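PDB 3H2G: esterase from Xanthomonas oryzae pv. oryzae, which hydrolyses ester bonds as a secreted-lipase-like alpha/beta-hydrolase, degrading the rice cell wall and so contributing to the virulence of the bacterium. Local coordinates for residues 40-52 / 63-75. Residues are numbered along the deposited sequence; the frame is centred on the assembly and turned at random.
Sequences AKCNVRVAEFTYA and ASGVLLIPGGERC
An antiparallel beta hairpin of the alpha/beta-hydrolase sheet pairs N43 to Y51 with G71 to A63, its open end fastened by the C42–C75 disulfide. Paired backbone bonds run from N43/G71 to Y51/A63; R45 N reaches I69 O at 2.8 Å, almost straight at 174°, and I69 N answers to R45 O, whereas at the disulfide end the bond from G71 N to N43 O is weak. P70, which has no N-H to offer, fits a non-hydrogen-bonded position opposite V44. Two aromatic rings lean over the partner strand, because F49 (chi1 64°) and Y51 hold CG between backbone N and carbonyl carbon. G65 CA, with no side chain, lies over one face of the F49 ring, 4.1 Å from its centroid, a CH-pi contact. The small A63 lets Y51 come close, its CB 3.5 Å from Y51 CZ. On the other face, V46 CG2 lies 3.9 Å from L68 CD2, side by side. Beyond the strands a type I turn, G72 to C75, brings C75 SG to C42 SG at 2.0 Å, and a water bridges K41 O and R74 N. Strand 7-16 flanks 43-52, where E48 OE1 hydrogen-bonds N11, while E48 OE2 salt-bridges K98 of helix 96-102; F49 and L67 pack on strand 119-123, Y51 and I69 on helix 141-162.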
loop_
_atom_site.group_PDB
_atom_site.type_symbol
_atom_site.label_atom_id
_atom_site.label_comp_id
_atom_site.label_asym_id
_atom_site.label_seq_id
_atom_site.Cartn_x
_atom_site.Cartn_y
_atom_site.Cartn_z
ATOM N N ALA A 40 -15.412 20.418 0.565
ATOM C CA ALA A 40 -15.589 19.346 1.536
ATOM C C ALA A 40 -17.020 19.377 2.041
ATOM O O ALA A 40 -17.666 20.425 2.033
ATOM C CB ALA A 40 -14.621 19.529 2.705
ATOM N N LYS A 41 -17.529 18.227 2.466
ATOM C CA LYS A 41 -18.883 18.188 2.996
ATOM C C LYS A 41 -18.868 17.772 4.458
ATOM O O LYS A 41 -19.864 17.931 5.161
ATOM C CB LYS A 41 -19.760 17.215 2.201
ATOM C CG LYS A 41 -19.395 15.754 2.362
ATOM C CD LYS A 41 -20.623 14.858 2.209
ATOM C CE LYS A 41 -21.334 15.088 0.886
ATOM N NZ LYS A 41 -22.546 14.229 0.760
ATOM N N CYS A 42 -17.724 17.270 4.919
ATOM C CA CYS A 42 -17.594 16.786 6.293
ATOM C C CYS A 42 -16.402 17.326 7.071
ATOM O O CYS A 42 -15.369 17.672 6.491
ATOM C CB CYS A 42 -17.458 15.257 6.286
ATOM S SG CYS A 42 -18.704 14.382 5.296
ATOM N N ASN A 43 -16.556 17.390 8.393
ATOM C CA ASN A 43 -15.451 17.776 9.263
ATOM C C ASN A 43 -14.779 16.404 9.371
ATOM O O ASN A 43 -15.431 15.383 9.135
ATOM C CB ASN A 43 -15.930 18.197 10.662
ATOM C CG ASN A 43 -16.828 19.424 10.647
ATOM O OD1 ASN A 43 -16.539 20.420 9.985
ATOM N ND2 ASN A 43 -17.919 19.360 11.407
ATOM N N VAL A 44 -13.498 16.357 9.716
ATOM C CA VAL A 44 -12.818 15.069 9.823
ATOM C C VAL A 44 -12.062 14.916 11.135
ATOM O O VAL A 44 -11.247 15.763 11.492
ATOM C CB VAL A 44 -11.818 14.864 8.659
ATOM C CG1 VAL A 44 -11.106 13.525 8.812
ATOM C CG2 VAL A 44 -12.551 14.924 7.327
ATOM N N ARG A 45 -12.340 13.828 11.844
ATOM C CA ARG A 45 -11.672 13.553 13.110
ATOM C C ARG A 45 -10.582 12.520 12.864
ATOM O O ARG A 45 -10.803 11.530 12.161
ATOM C CB ARG A 45 -12.671 13.010 14.134
ATOM C CG ARG A 45 -12.110 12.900 15.544
ATOM C CD ARG A 45 -13.146 12.338 16.504
ATOM N NE ARG A 45 -12.744 12.509 17.897
ATOM C CZ ARG A 45 -13.350 11.926 18.926
ATOM N NH1 ARG A 45 -14.388 11.126 18.719
ATOM N NH2 ARG A 45 -12.919 12.145 20.162
ATOM N N VAL A 46 -9.404 12.757 13.434
ATOM C CA VAL A 46 -8.281 11.845 13.281
ATOM C C VAL A 46 -8.052 11.051 14.560
ATOM O O VAL A 46 -7.879 11.621 15.637
ATOM C CB VAL A 46 -6.980 12.604 12.941
ATOM C CG1 VAL A 46 -5.835 11.615 12.736
ATOM C CG2 VAL A 46 -7.186 13.448 11.696
ATOM N N ALA A 47 -8.058 9.730 14.432
ATOM C CA ALA A 47 -7.839 8.853 15.571
ATOM C C ALA A 47 -6.749 7.843 15.247
ATOM O O ALA A 47 -6.460 7.573 14.080
ATOM C CB ALA A 47 -9.133 8.126 15.935
ATOM N N GLU A 48 -6.130 7.307 16.292
ATOM C CA GLU A 48 -5.084 6.310 16.139
ATOM C C GLU A 48 -5.462 5.160 17.056
ATOM O O GLU A 48 -6.271 5.329 17.972
ATOM C CB GLU A 48 -3.723 6.887 16.542
ATOM C CG GLU A 48 -3.634 7.316 17.999
ATOM C CD GLU A 48 -2.341 8.037 18.317
ATOM O OE1 GLU A 48 -2.149 8.416 19.491
ATOM O OE2 GLU A 48 -1.518 8.230 17.397
ATOM N N PHE A 49 -4.890 3.990 16.812
ATOM C CA PHE A 49 -5.206 2.842 17.642
ATOM C C PHE A 49 -4.204 1.711 17.448
ATOM O O PHE A 49 -3.458 1.688 16.468
ATOM C CB PHE A 49 -6.635 2.360 17.332
ATOM C CG PHE A 49 -6.825 1.860 15.920
ATOM C CD1 PHE A 49 -6.637 0.515 15.611
ATOM C CD2 PHE A 49 -7.177 2.739 14.897
ATOM C CE1 PHE A 49 -6.796 0.050 14.297
ATOM C CE2 PHE A 49 -7.338 2.286 13.578
ATOM C CZ PHE A 49 -7.147 0.942 13.281
ATOM N N THR A 50 -4.168 0.792 18.409
ATOM C CA THR A 50 -3.285 -0.367 18.321
ATOM C C THR A 50 -4.188 -1.576 18.481
ATOM O O THR A 50 -5.233 -1.499 19.132
ATOM C CB THR A 50 -2.201 -0.365 19.419
ATOM O OG1 THR A 50 -2.816 -0.403 20.712
ATOM C CG2 THR A 50 -1.339 0.885 19.301
ATOM N N TYR A 51 -3.800 -2.694 17.882
ATOM C CA TYR A 51 -4.635 -3.884 17.950
ATOM C C TYR A 51 -3.855 -5.182 17.851
ATOM O O TYR A 51 -2.678 -5.197 17.489
ATOM C CB TYR A 51 -5.676 -3.839 16.828
ATOM C CG TYR A 51 -5.065 -3.747 15.440
ATOM C CD1 TYR A 51 -4.577 -2.535 14.944
ATOM C CD2 TYR A 51 -4.955 -4.879 14.631
ATOM C CE1 TYR A 51 -3.991 -2.453 13.672
ATOM C CE2 TYR A 51 -4.369 -4.812 13.361
ATOM C CZ TYR A 51 -3.891 -3.597 12.889
ATOM O OH TYR A 51 -3.320 -3.527 11.635
ATOM N N ALA A 52 -4.534 -6.273 18.180
ATOM C CA ALA A 52 -3.942 -7.595 18.120
ATOM C C ALA A 52 -4.147 -8.141 16.711
ATOM O O ALA A 52 -5.211 -7.969 16.118
ATOM C CB ALA A 52 -4.613 -8.514 19.143
ATOM N N ALA A 63 -0.112 -4.294 16.023
ATOM C CA ALA A 63 0.062 -3.316 14.960
ATOM C C ALA A 63 -0.704 -2.056 15.328
ATOM O O ALA A 63 -1.535 -2.066 16.239
ATOM C CB ALA A 63 -0.457 -3.876 13.633
ATOM N N SER A 64 -0.416 -0.968 14.624
ATOM C CA SER A 64 -1.096 0.291 14.876
ATOM C C SER A 64 -1.856 0.688 13.615
ATOM O O SER A 64 -1.688 0.072 12.560
ATOM C CB SER A 64 -0.084 1.375 15.271
ATOM O OG SER A 64 0.918 1.549 14.279
ATOM N N GLY A 65 -2.707 1.699 13.723
ATOM C CA GLY A 65 -3.461 2.115 12.559
ATOM C C GLY A 65 -4.014 3.512 12.688
ATOM O O GLY A 65 -3.930 4.125 13.750
ATOM N N VAL A 66 -4.572 4.017 11.592
ATOM C CA VAL A 66 -5.161 5.344 11.571
ATOM C C VAL A 66 -6.643 5.190 11.252
ATOM O O VAL A 66 -7.038 4.298 10.504
ATOM C CB VAL A 66 -4.480 6.253 10.502
ATOM C CG1 VAL A 66 -4.582 5.616 9.118
ATOM C CG2 VAL A 66 -5.125 7.628 10.500
ATOM N N LEU A 67 -7.461 6.049 11.849
ATOM C CA LEU A 67 -8.902 6.018 11.627
ATOM C C LEU A 67 -9.383 7.445 11.415
ATOM O O LEU A 67 -9.191 8.299 12.278
ATOM C CB LEU A 67 -9.617 5.403 12.838
ATOM C CG LEU A 67 -11.145 5.549 12.915
ATOM C CD1 LEU A 67 -11.796 4.846 11.732
ATOM C CD2 LEU A 67 -11.646 4.953 14.230
ATOM N N LEU A 68 -9.989 7.697 10.259
ATOM C CA LEU A 68 -10.516 9.022 9.937
ATOM C C LEU A 68 -12.035 8.921 9.976
ATOM O O LEU A 68 -12.627 8.097 9.276
ATOM C CB LEU A 68 -10.039 9.462 8.548
ATOM C CG LEU A 68 -8.517 9.475 8.358
ATOM C CD1 LEU A 68 -8.173 9.931 6.942
ATOM C CD2 LEU A 68 -7.878 10.402 9.386
ATOM N N ILE A 69 -12.659 9.750 10.806
ATOM C CA ILE A 69 -14.111 9.727 10.959
ATOM C C ILE A 69 -14.763 11.019 10.489
ATOM O O ILE A 69 -14.421 12.104 10.964
ATOM C CB ILE A 69 -14.498 9.505 12.441
ATOM C CG1 ILE A 69 -13.787 8.264 12.984
ATOM C CG2 ILE A 69 -16.010 9.358 12.572
ATOM C CD1 ILE A 69 -14.047 8.005 14.462
ATOM N N PRO A 70 -15.715 10.919 9.546
ATOM C CA PRO A 70 -16.407 12.105 9.034
ATOM C C PRO A 70 -17.560 12.483 9.959
ATOM O O PRO A 70 -18.040 11.656 10.736
ATOM C CB PRO A 70 -16.900 11.645 7.668
ATOM C CG PRO A 70 -17.274 10.221 7.943
ATOM C CD PRO A 70 -16.104 9.719 8.779
ATOM N N GLY A 71 -17.996 13.733 9.866
ATOM C CA GLY A 71 -19.102 14.204 10.681
ATOM C C GLY A 71 -19.461 15.613 10.258
ATOM O O GLY A 71 -18.680 16.264 9.564
ATOM N N GLY A 72 -20.638 16.091 10.653
ATOM C CA GLY A 72 -21.028 17.442 10.287
ATOM C C GLY A 72 -22.492 17.581 9.920
ATOM O O GLY A 72 -23.144 16.601 9.568
ATOM N N GLU A 73 -23.001 18.807 9.991
ATOM C CA GLU A 73 -24.400 19.091 9.678
ATOM C C GLU A 73 -24.811 18.696 8.262
ATOM O O GLU A 73 -25.965 18.346 8.021
ATOM C CB GLU A 73 -24.694 20.578 9.896
ATOM C CG GLU A 73 -23.692 21.509 9.240
ATOM C CD GLU A 73 -24.067 22.970 9.392
ATOM O OE1 GLU A 73 -24.425 23.381 10.516
ATOM O OE2 GLU A 73 -23.997 23.709 8.388
ATOM N N ARG A 74 -23.871 18.757 7.325
ATOM C CA ARG A 74 -24.155 18.398 5.939
ATOM C C ARG A 74 -23.565 17.023 5.674
ATOM O O ARG A 74 -23.437 16.601 4.525
ATOM C CB ARG A 74 -23.498 19.401 4.989
ATOM C CG ARG A 74 -23.762 20.855 5.327
ATOM C CD ARG A 74 -22.993 21.771 4.389
ATOM N NE ARG A 74 -23.163 23.179 4.738
ATOM C CZ ARG A 74 -22.634 24.186 4.052
ATOM N NH1 ARG A 74 -21.900 23.946 2.974
ATOM N NH2 ARG A 74 -22.839 25.437 4.443
ATOM N N CYS A 75 -23.230 16.320 6.748
ATOM C CA CYS A 75 -22.585 15.024 6.629
ATOM C C CYS A 75 -23.113 13.933 7.557
ATOM O O CYS A 75 -22.335 13.260 8.231
ATOM C CB CYS A 75 -21.097 15.230 6.883
ATOM S SG CYS A 75 -20.040 13.772 6.694
HETATM O O HOH W 1 -20.884 19.116 7.338
#